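Local coordinates for protein ATPase associated with various cellular activities, AAA_5 (Staphylothermus marinus, PDB 6N0S) that probably hydrolyses ATP through a AAA+ motor in another part of the full-length protein, this N-terminal EVE-like domain of McrB being a likely nucleic-acid reader, at residues L24-L29 against K101-N106; S40-I45 against V87-W92; K56-I61 against E172-I177. All coordinates share one frame; numbering follows the deposited sequence.

Interaction 1 (L24-L29 against K101-N106); sequences LDHIGL and KIFLDN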
loop_
_atom_site.group_PDB
_atom_site.type_symbol
_atom_site.label_atom_id
_atom_site.label_comp_id
_atom_site.label_asym_id
_atom_site.label_seq_id
_atom_site.Cartn_x
_atom_site.Cartn_y
_atom_site.Cartn_z
ATOM N N LEU A 24 -8.614 9.653 -1.642
ATOM C CA LEU A 24 -8.135 8.347 -2.097
ATOM C C LEU A 24 -7.426 8.425 -3.437
ATOM O O LEU A 24 -7.026 7.387 -3.979
ATOM C CB LEU A 24 -9.305 7.356 -2.199
ATOM C CG LEU A 24 -10.156 7.205 -0.927
ATOM C CD1 LEU A 24 -11.353 6.281 -1.153
ATOM C CD2 LEU A 24 -9.337 6.724 0.243
ATOM N N ASP A 25 -7.267 9.633 -3.988
ATOM C CA ASP A 25 -6.725 9.811 -5.330
ATOM C C ASP A 25 -5.265 9.378 -5.426
ATOM O O ASP A 25 -4.789 9.047 -6.516
ATOM C CB ASP A 25 -6.847 11.285 -5.755
ATOM C CG ASP A 25 -8.293 11.732 -5.967
ATOM O OD1 ASP A 25 -9.210 10.890 -5.877
ATOM O OD2 ASP A 25 -8.511 12.932 -6.257
ATOM N N HIS A 26 -4.536 9.386 -4.322
ATOM C CA HIS A 26 -3.144 8.957 -4.354
ATOM C C HIS A 26 -2.983 7.436 -4.342
ATOM O O HIS A 26 -1.856 6.943 -4.487
ATOM C CB HIS A 26 -2.431 9.507 -3.154
ATOM C CG HIS A 26 -2.975 8.966 -1.878
ATOM N ND1 HIS A 26 -4.282 9.174 -1.481
ATOM C CD2 HIS A 26 -2.412 8.172 -0.939
ATOM C CE1 HIS A 26 -4.491 8.547 -0.335
ATOM N NE2 HIS A 26 -3.371 7.940 0.016
ATOM N N ILE A 27 -4.056 6.701 -4.117
ATOM C CA ILE A 27 -3.954 5.256 -3.925
ATOM C C ILE A 27 -3.728 4.614 -5.278
ATOM O O ILE A 27 -4.450 4.902 -6.238
ATOM C CB ILE A 27 -5.200 4.692 -3.234
ATOM C CG1 ILE A 27 -5.226 5.199 -1.790
ATOM C CG2 ILE A 27 -5.130 3.111 -3.183
ATOM C CD1 ILE A 27 -6.461 4.828 -1.009
ATOM N N GLY A 28 -2.690 3.784 -5.368
ATOM C CA GLY A 28 -2.302 3.200 -6.625
ATOM C C GLY A 28 -1.039 3.781 -7.207
ATOM O O GLY A 28 -0.533 3.238 -8.195
ATOM N N LEU A 29 -0.481 4.826 -6.599
ATOM C CA LEU A 29 0.745 5.448 -7.069
ATOM C C LEU A 29 1.998 4.995 -6.342
ATOM O O LEU A 29 3.076 4.917 -6.955
ATOM C CB LEU A 29 0.625 6.969 -6.934
ATOM C CG LEU A 29 -0.508 7.604 -7.707
ATOM C CD1 LEU A 29 -0.474 9.114 -7.435
ATOM C CD2 LEU A 29 -0.400 7.302 -9.190
ATOM N N LYS A 101 5.987 15.619 -5.089
ATOM C CA LYS A 101 6.200 15.713 -6.527
ATOM C C LYS A 101 5.387 14.667 -7.271
ATOM O O LYS A 101 4.724 14.974 -8.268
ATOM C CB LYS A 101 7.688 15.588 -6.848
ATOM C CG LYS A 101 7.990 15.437 -8.330
ATOM C CD LYS A 101 9.489 15.581 -8.593
ATOM C CE LYS A 101 9.894 14.979 -9.928
ATOM N NZ LYS A 101 8.986 15.412 -11.038
ATOM N N ILE A 102 5.410 13.419 -6.806
ATOM C CA ILE A 102 4.641 12.392 -7.504
ATOM C C ILE A 102 3.155 12.731 -7.484
ATOM O O ILE A 102 2.454 12.585 -8.494
ATOM C CB ILE A 102 4.916 11.006 -6.896
ATOM C CG1 ILE A 102 6.340 10.581 -7.200
ATOM C CG2 ILE A 102 3.977 9.995 -7.489
ATOM C CD1 ILE A 102 6.881 9.467 -6.305
ATOM N N PHE A 103 2.632 13.157 -6.330
ATOM C CA PHE A 103 1.199 13.406 -6.257
ATOM C C PHE A 103 0.808 14.618 -7.128
ATOM O O PHE A 103 -0.216 14.584 -7.826
ATOM C CB PHE A 103 0.772 13.596 -4.787
ATOM C CG PHE A 103 0.918 12.351 -3.892
ATOM C CD1 PHE A 103 1.204 11.086 -4.398
ATOM C CD2 PHE A 103 0.738 12.477 -2.526
ATOM C CE1 PHE A 103 1.328 9.976 -3.537
ATOM C CE2 PHE A 103 0.848 11.391 -1.674
ATOM C CZ PHE A 103 1.135 10.140 -2.178
ATOM N N LEU A 104 1.621 15.689 -7.125
ATOM C CA LEU A 104 1.320 16.858 -7.978
ATOM C C LEU A 104 1.350 16.480 -9.451
ATOM O O LEU A 104 0.444 16.842 -10.206
ATOM C CB LEU A 104 2.299 18.021 -7.724
ATOM C CG LEU A 104 2.186 18.805 -6.398
ATOM C CD1 LEU A 104 3.465 19.615 -6.084
ATOM C CD2 LEU A 104 0.964 19.717 -6.353
ATOM N N ASP A 105 2.353 15.704 -9.873
ATOM C CA ASP A 105 2.411 15.265 -11.264
ATOM C C ASP A 105 1.243 14.377 -11.663
ATOM O O ASP A 105 1.060 14.139 -12.862
ATOM C CB ASP A 105 3.714 14.508 -11.553
ATOM C CG ASP A 105 4.954 15.388 -11.402
ATOM O OD1 ASP A 105 4.818 16.585 -11.042
ATOM O OD2 ASP A 105 6.072 14.876 -11.627
ATOM N N ASN A 106 0.451 13.884 -10.708
ATOM C CA ASN A 106 -0.703 13.038 -11.003
ATOM C C ASN A 106 -2.005 13.783 -10.790
ATOM O O ASN A 106 -3.079 13.169 -10.775
ATOM C CB ASN A 106 -0.640 11.747 -10.165
ATOM C CG ASN A 106 0.286 10.728 -10.775
ATOM O OD1 ASN A 106 -0.148 9.911 -11.562
ATOM N ND2 ASN A 106 1.582 10.836 -10.500
#
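Asn-106, whose side chain meets Leu-29 across this contact, also makes the shortest polar bond here: its ND2 reaches back to Ile-102 O at 2.8 Å. The N-H points almost straight at the oxygen (172°), and that oxygen lies close to the amide plane, although the donor sits tilted from the plane of the carbonyl it serves. The bond closes the C-terminal end of helix 92-105 of this EVE-like, PUA-related domain. The backbone N of Asn-106 bonds to Phe-103 O, while its side chain takes the carbonyl four residues back. Held at that end, the amide is fixed in rotation and presents OD1 to Leu-29.

The other segment is loop, running from strand 12-17 to strand 30-34, with a type I turn from Leu-24 to Ile-27 that carries His-26. Leu-29 comes at Asn-106 from the opposite direction and touches it with both methyls: CD2 lies 3.5 Å from Asn-106 OD1, and CD1 rests 3.8 Å from both CB and CG of the same residue. CD1 also reaches Phe-103 CD1 at 4.0 Å, tying the two halves of the interface together.

The deeper half is aromatic. The backbone of His-26 puts its CB methylene over the face of the Phe-103 ring, and CG, lying between the backbone N and the carbonyl carbon (chi1 64°), sets where the imidazole goes. The rings form an offset edge-to-face pair, with the His-26 edge toward the Phe-103 face and the planes 61° apart. Tyr-116 of helix 110-124 meets both rings edge-to-face, so the loop and two helices meet in one aromatic group. His-26 CB itself sits 3.9 Å from the Phe-103 centroid in a CH-pi contact, equally near CE1 and CZ.

Interaction 2 (S40-I45 against V87-W92); sequences SEYRGI and VKEYSW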
loop_
_atom_site.group_PDB
_atom_site.type_symbol
_atom_site.label_atom_id
_atom_site.label_comp_id
_atom_site.label_asym_id
_atom_site.label_seq_id
_atom_site.Cartn_x
_atom_site.Cartn_y
_atom_site.Cartn_z
ATOM N N SER A 40 8.747 -6.662 8.959
ATOM C CA SER A 40 8.576 -7.951 8.286
ATOM C C SER A 40 7.772 -7.824 6.987
ATOM O O SER A 40 7.953 -8.632 6.061
ATOM C CB SER A 40 7.917 -8.958 9.225
ATOM O OG SER A 40 6.551 -8.695 9.406
ATOM N N GLU A 41 6.863 -6.849 6.916
ATOM C CA GLU A 41 6.101 -6.591 5.684
ATOM C C GLU A 41 7.002 -6.054 4.587
ATOM O O GLU A 41 7.021 -6.571 3.461
ATOM C CB GLU A 41 4.983 -5.607 5.979
ATOM C CG GLU A 41 3.909 -6.207 6.897
ATOM C CD GLU A 41 3.177 -5.202 7.800
ATOM O OE1 GLU A 41 2.546 -4.213 7.305
ATOM O OE2 GLU A 41 3.208 -5.442 9.031
ATOM N N TYR A 42 7.780 -5.031 4.908
ATOM C CA TYR A 42 8.795 -4.555 3.984
ATOM C C TYR A 42 9.739 -5.673 3.567
ATOM O O TYR A 42 10.039 -5.840 2.378
ATOM C CB TYR A 42 9.565 -3.421 4.649
ATOM C CG TYR A 42 10.659 -2.812 3.797
ATOM C CD1 TYR A 42 10.431 -2.493 2.477
ATOM C CD2 TYR A 42 11.908 -2.528 4.330
ATOM C CE1 TYR A 42 11.420 -1.908 1.697
ATOM C CE2 TYR A 42 12.894 -1.923 3.560
ATOM C CZ TYR A 42 12.635 -1.617 2.244
ATOM O OH TYR A 42 13.604 -1.028 1.466
ATOM N N ARG A 43 10.264 -6.433 4.536
ATOM C CA ARG A 43 11.201 -7.485 4.171
ATOM C C ARG A 43 10.519 -8.515 3.272
ATOM O O ARG A 43 11.077 -8.925 2.247
ATOM C CB ARG A 43 11.798 -8.117 5.444
ATOM C CG ARG A 43 13.082 -8.937 5.258
ATOM C CD ARG A 43 14.017 -8.893 6.533
ATOM N NE ARG A 43 13.215 -8.971 7.737
ATOM C CZ ARG A 43 13.245 -8.119 8.751
ATOM N NH1 ARG A 43 14.088 -7.114 8.783
ATOM N NH2 ARG A 43 12.408 -8.293 9.754
ATOM N N GLY A 44 9.290 -8.908 3.611
ATOM C CA GLY A 44 8.564 -9.866 2.782
ATOM C C GLY A 44 8.290 -9.374 1.372
ATOM O O GLY A 44 8.444 -10.118 0.394
ATOM N N ILE A 45 7.833 -8.131 1.230
ATOM C CA ILE A 45 7.492 -7.705 -0.117
ATOM C C ILE A 45 8.760 -7.487 -0.946
ATOM O O ILE A 45 8.795 -7.802 -2.143
ATOM C CB ILE A 45 6.557 -6.474 -0.072
ATOM C CG1 ILE A 45 5.761 -6.384 -1.380
ATOM C CG2 ILE A 45 7.315 -5.251 0.216
ATOM C CD1 ILE A 45 4.464 -5.508 -1.254
ATOM N N VAL A 87 16.595 0.202 -4.823
ATOM C CA VAL A 87 15.890 0.387 -3.559
ATOM C C VAL A 87 16.604 1.508 -2.823
ATOM O O VAL A 87 17.821 1.454 -2.617
ATOM C CB VAL A 87 15.835 -0.909 -2.724
ATOM C CG1 VAL A 87 17.134 -1.157 -1.911
ATOM C CG2 VAL A 87 14.587 -0.918 -1.789
ATOM N N LYS A 88 15.862 2.555 -2.502
ATOM C CA LYS A 88 16.373 3.694 -1.762
ATOM C C LYS A 88 15.523 3.860 -0.510
ATOM O O LYS A 88 14.314 3.593 -0.531
ATOM C CB LYS A 88 16.337 4.962 -2.621
ATOM C CG LYS A 88 17.186 6.090 -2.100
ATOM C CD LYS A 88 16.923 7.358 -2.921
ATOM C CE LYS A 88 17.582 8.605 -2.327
ATOM N NZ LYS A 88 17.566 8.608 -0.823
ATOM N N GLU A 89 16.167 4.256 0.583
ATOM C CA GLU A 89 15.480 4.562 1.828
ATOM C C GLU A 89 15.653 6.046 2.158
ATOM O O GLU A 89 16.532 6.728 1.616
ATOM C CB GLU A 89 15.976 3.628 2.939
ATOM C CG GLU A 89 15.589 2.166 2.584
ATOM C CD GLU A 89 16.129 1.115 3.560
ATOM O OE1 GLU A 89 16.792 1.501 4.553
ATOM O OE2 GLU A 89 15.872 -0.103 3.338
ATOM N N TYR A 90 14.767 6.566 3.012
ATOM C CA TYR A 90 14.531 8.007 3.093
ATOM C C TYR A 90 14.291 8.451 4.523
ATOM O O TYR A 90 13.739 7.708 5.342
ATOM C CB TYR A 90 13.312 8.429 2.289
ATOM C CG TYR A 90 13.383 8.151 0.821
ATOM C CD1 TYR A 90 13.001 6.917 0.301
ATOM C CD2 TYR A 90 13.819 9.123 -0.058
ATOM C CE1 TYR A 90 13.057 6.672 -1.065
ATOM C CE2 TYR A 90 13.882 8.882 -1.416
ATOM C CZ TYR A 90 13.492 7.669 -1.910
ATOM O OH TYR A 90 13.562 7.456 -3.261
ATOM N N SER A 91 14.670 9.692 4.814
ATOM C CA SER A 91 14.122 10.320 6.005
ATOM C C SER A 91 12.729 10.868 5.692
ATOM O O SER A 91 12.259 10.824 4.565
ATOM C CB SER A 91 15.028 11.438 6.505
ATOM O OG SER A 91 15.003 12.512 5.608
ATOM N N TRP A 92 12.061 11.361 6.730
ATOM C CA TRP A 92 10.703 11.882 6.577
ATOM C C TRP A 92 10.678 13.128 5.706
ATOM O O TRP A 92 9.856 13.192 4.771
ATOM C CB TRP A 92 10.131 12.127 7.976
ATOM C CG TRP A 92 8.844 12.892 8.046
ATOM C CD1 TRP A 92 8.625 14.071 8.705
ATOM C CD2 TRP A 92 7.588 12.515 7.470
ATOM N NE1 TRP A 92 7.311 14.451 8.579
ATOM C CE2 TRP A 92 6.652 13.519 7.823
ATOM C CE3 TRP A 92 7.163 11.430 6.686
ATOM C CZ2 TRP A 92 5.328 13.471 7.433
ATOM C CZ3 TRP A 92 5.843 11.386 6.291
ATOM C CH2 TRP A 92 4.935 12.421 6.651
#
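Tyr-42 reaches from helix 39-52 to the segment 87-92 with its hydroxyl end, and nearly everything in the contact happens there. Its CG stands anti to the backbone N (chi1 -180°), which throws the ring well clear of the helix. OH donates to Glu-89 OE2 at 3.1 Å. The oxygen lies at the edge of the phenol ring, in its plane, and also comes within 3.5 Å of Tyr-42 CE2. On the glutamate the hydroxyl arrives from the anti side, 16° out of the carboxylate plane, and the two flat groups are turned 61° against each other.

The ring end is the tight part. Tyr-42 is buried, stacked with Phe-133 and in a cation-pi contact with Arg-46, contacts that probably help fix the ring's orientation alongside the bond to Glu-89. In fold terms the helix is being tied to the edge of the small antiparallel sheet of this EVE-like domain: Phe-133 belongs to its central strand, 132-136, and Glu-89 to the short, weakly bonded outer strand 89-90. Glu-89 stretches its chain out beyond CG, and its side chain also touches Ile-35.

Toward solvent the packing thins. Val-87 is exposed and poorly ordered, and it offers just one methyl to this helix, CG2 at 3.4 Å from Tyr-42 OH. Beside it Lys-88 points away from the helix, its chain extended until the last bond turns NZ to a weak hydrogen bond with Glu-89 O.

Interaction 3 (K56-I61 against E172-I177); sequences KIIHYI and EDYEAI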
loop_
_atom_site.group_PDB
_atom_site.type_symbol
_atom_site.label_atom_id
_atom_site.label_comp_id
_atom_site.label_asym_id
_atom_site.label_seq_id
_atom_site.Cartn_x
_atom_site.Cartn_y
_atom_site.Cartn_z
ATOM N N LYS A 56 1.458 -8.112 -8.000
ATOM C CA LYS A 56 0.141 -7.504 -8.137
ATOM C C LYS A 56 -0.355 -7.016 -6.768
ATOM O O LYS A 56 -0.384 -7.788 -5.798
ATOM C CB LYS A 56 -0.870 -8.497 -8.715
ATOM C CG LYS A 56 -0.441 -9.211 -9.964
ATOM C CD LYS A 56 -0.614 -8.382 -11.210
ATOM C CE LYS A 56 0.667 -8.376 -12.069
ATOM N NZ LYS A 56 1.082 -9.717 -12.552
ATOM N N ILE A 57 -0.756 -5.748 -6.693
ATOM C CA ILE A 57 -1.175 -5.114 -5.449
ATOM C C ILE A 57 -2.653 -4.794 -5.538
ATOM O O ILE A 57 -3.093 -4.064 -6.441
ATOM C CB ILE A 57 -0.366 -3.838 -5.171
ATOM C CG1 ILE A 57 1.131 -4.106 -5.276
ATOM C CG2 ILE A 57 -0.746 -3.237 -3.806
ATOM C CD1 ILE A 57 1.695 -5.061 -4.313
ATOM N N ILE A 58 -3.422 -5.328 -4.628
ATOM C CA ILE A 58 -4.809 -4.915 -4.461
ATOM C C ILE A 58 -4.889 -3.902 -3.327
ATOM O O ILE A 58 -4.277 -4.080 -2.270
ATOM C CB ILE A 58 -5.706 -6.125 -4.193
ATOM C CG1 ILE A 58 -5.714 -7.052 -5.419
ATOM C CG2 ILE A 58 -7.084 -5.658 -3.868
ATOM C CD1 ILE A 58 -6.586 -8.293 -5.179
ATOM N N HIS A 59 -5.657 -2.840 -3.540
ATOM C CA HIS A 59 -5.742 -1.707 -2.618
ATOM C C HIS A 59 -7.045 -1.786 -1.827
ATOM O O HIS A 59 -8.141 -1.817 -2.408
ATOM C CB HIS A 59 -5.628 -0.381 -3.383
ATOM C CG HIS A 59 -4.312 -0.230 -4.090
ATOM N ND1 HIS A 59 -3.183 0.242 -3.458
ATOM C CD2 HIS A 59 -3.931 -0.549 -5.351
ATOM C CE1 HIS A 59 -2.166 0.228 -4.306
ATOM N NE2 HIS A 59 -2.592 -0.263 -5.458
ATOM N N TYR A 60 -6.913 -1.840 -0.510
ATOM C CA TYR A 60 -8.033 -1.975 0.412
ATOM C C TYR A 60 -8.166 -0.708 1.251
ATOM O O TYR A 60 -7.164 -0.113 1.671
ATOM C CB TYR A 60 -7.800 -3.198 1.332
ATOM C CG TYR A 60 -8.778 -3.330 2.476
ATOM C CD1 TYR A 60 -10.014 -3.924 2.292
ATOM C CD2 TYR A 60 -8.457 -2.878 3.738
ATOM C CE1 TYR A 60 -10.901 -4.067 3.331
ATOM C CE2 TYR A 60 -9.336 -3.018 4.788
ATOM C CZ TYR A 60 -10.564 -3.597 4.573
ATOM O OH TYR A 60 -11.452 -3.721 5.608
ATOM N N ILE A 61 -9.409 -0.358 1.559
ATOM C CA ILE A 61 -9.757 0.839 2.293
ATOM C C ILE A 61 -10.477 0.394 3.553
ATOM O O ILE A 61 -11.495 -0.295 3.466
ATOM C CB ILE A 61 -10.666 1.748 1.441
ATOM C CG1 ILE A 61 -10.048 1.996 0.066
ATOM C CG2 ILE A 61 -10.920 3.017 2.120
ATOM C CD1 ILE A 61 -8.758 2.770 0.056
ATOM N N GLU A 172 -5.130 -17.647 -5.332
ATOM C CA GLU A 172 -6.563 -17.819 -5.471
ATOM C C GLU A 172 -7.341 -16.699 -4.780
ATOM O O GLU A 172 -8.491 -16.427 -5.153
ATOM C CB GLU A 172 -6.944 -19.203 -4.927
ATOM C CG GLU A 172 -6.591 -19.416 -3.486
ATOM C CD GLU A 172 -5.329 -20.260 -3.267
ATOM O OE1 GLU A 172 -5.352 -21.019 -2.272
ATOM O OE2 GLU A 172 -4.333 -20.154 -4.054
ATOM N N ASP A 173 -6.756 -16.037 -3.771
ATOM C CA ASP A 173 -7.451 -14.917 -3.141
ATOM C C ASP A 173 -7.448 -13.709 -4.066
ATOM O O ASP A 173 -8.445 -12.992 -4.156
ATOM C CB ASP A 173 -6.813 -14.530 -1.800
ATOM C CG ASP A 173 -6.741 -15.686 -0.819
ATOM O OD1 ASP A 173 -7.633 -16.556 -0.881
ATOM O OD2 ASP A 173 -5.785 -15.711 -0.005
ATOM N N TYR A 174 -6.320 -13.467 -4.735
ATOM C CA TYR A 174 -6.249 -12.470 -5.798
ATOM C C TYR A 174 -7.317 -12.705 -6.864
ATOM O O TYR A 174 -8.083 -11.803 -7.203
ATOM C CB TYR A 174 -4.858 -12.498 -6.432
ATOM C CG TYR A 174 -4.815 -11.629 -7.638
ATOM C CD1 TYR A 174 -4.647 -10.241 -7.515
ATOM C CD2 TYR A 174 -5.005 -12.166 -8.906
ATOM C CE1 TYR A 174 -4.644 -9.427 -8.622
ATOM C CE2 TYR A 174 -5.014 -11.348 -10.026
ATOM C CZ TYR A 174 -4.834 -9.986 -9.878
ATOM O OH TYR A 174 -4.826 -9.192 -10.998
ATOM N N GLU A 175 -7.368 -13.916 -7.417
ATOM C CA GLU A 175 -8.364 -14.225 -8.433
ATOM C C GLU A 175 -9.772 -14.040 -7.909
ATOM O O GLU A 175 -10.664 -13.614 -8.657
ATOM C CB GLU A 175 -8.170 -15.659 -8.938
ATOM C CG GLU A 175 -6.903 -15.842 -9.732
ATOM C CD GLU A 175 -6.927 -17.070 -10.631
ATOM O OE1 GLU A 175 -7.629 -18.057 -10.307
ATOM O OE2 GLU A 175 -6.207 -17.056 -11.658
ATOM N N ALA A 176 -9.998 -14.320 -6.628
ATOM C CA ALA A 176 -11.343 -14.166 -6.086
ATOM C C ALA A 176 -11.780 -12.702 -6.073
ATOM O O ALA A 176 -12.941 -12.386 -6.372
ATOM C CB ALA A 176 -11.406 -14.744 -4.672
ATOM N N ILE A 177 -10.882 -11.802 -5.666
ATOM C CA ILE A 177 -11.191 -10.376 -5.611
ATOM C C ILE A 177 -11.197 -9.786 -7.013
ATOM O O ILE A 177 -12.119 -9.064 -7.409
ATOM C CB ILE A 177 -10.170 -9.657 -4.704
ATOM C CG1 ILE A 177 -10.358 -10.043 -3.233
ATOM C CG2 ILE A 177 -10.268 -8.136 -4.855
ATOM C CD1 ILE A 177 -9.167 -9.613 -2.339
#
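Ile-58 pushes its CD1 methyl into the notch between Tyr-174 and Ile-177, 3.6 Å from Tyr-174 CD1 and 3.7 Å from Ile-177 CG2. The chain is fully stretched at its outer bond (chi2 179°), which carries the methyl from the strand as far as the helix. CG1 follows behind, 4.0 Å from the same Tyr-174 CD1. Ile-177 answers with a broad hydrocarbon surface, its CB, CG2 and CD1 all within reach of that one methyl.

Strand 54-61 lies within the mixed sheet that forms the core of this PUA-like domain, between strands 12-17 and 72-80, and helix 171-178 near the end of this domain lies across one face of it. The axes of 56-61 and 172-177 approach to 10.3 Å at 55°, and four residues make the contact. Phe-73 of the adjacent strand 72-80 and Tyr-143 of 138-148, the strand beyond it, also touch Ile-58. The next residue, His-59, on the other side of the strand, bonds to Glu-15 and Ser-77.

Tyr-174 has its CG anti to the backbone N (chi1 172°), which swings the ring out from the helix toward the Lys-56 end of the strand. There CE1 meets Lys-56 CB at 3.9 Å, beyond which the lysine chain bends and leads its charged end away. Tyr-12 stacks on the same ring, and the hydroxyl bonds to Glu-76. Cutting Ile-58 back to an alanine is likely to open a gap beneath the helix, leaving Ile-177 without its packing partner on this strand and the Tyr-174 ring less firmly placed.

With no hydrogen bond or salt bridge between the segments, shape and the burial of apolar carbon must hold helix to strand here, while the hydroxyl bond to Glu-76 probably helps fix the tyrosine's direction.

Overall arrangement
Interaction 3 is apolar packing of a helix on the main sheet, whereas interaction 2 is smaller and turns on a single hydroxyl-carboxylate bond at the edge of the other sheet, beside an exposed, poorly ordered residue. Interaction 1 mixes the two characters, with buried aromatic packing on one side and an exposed amide on the other. Strand 54-61 brings them together: Ile-27 of the 24-29 loop packs on Ile-61 and His-59, and Ile-45 of helix 39-52 touches Ile-57. Interactions 1 and 2 do not touch, but strand 89-90 runs into helix 92-105, so one continuous part of the chain serves both.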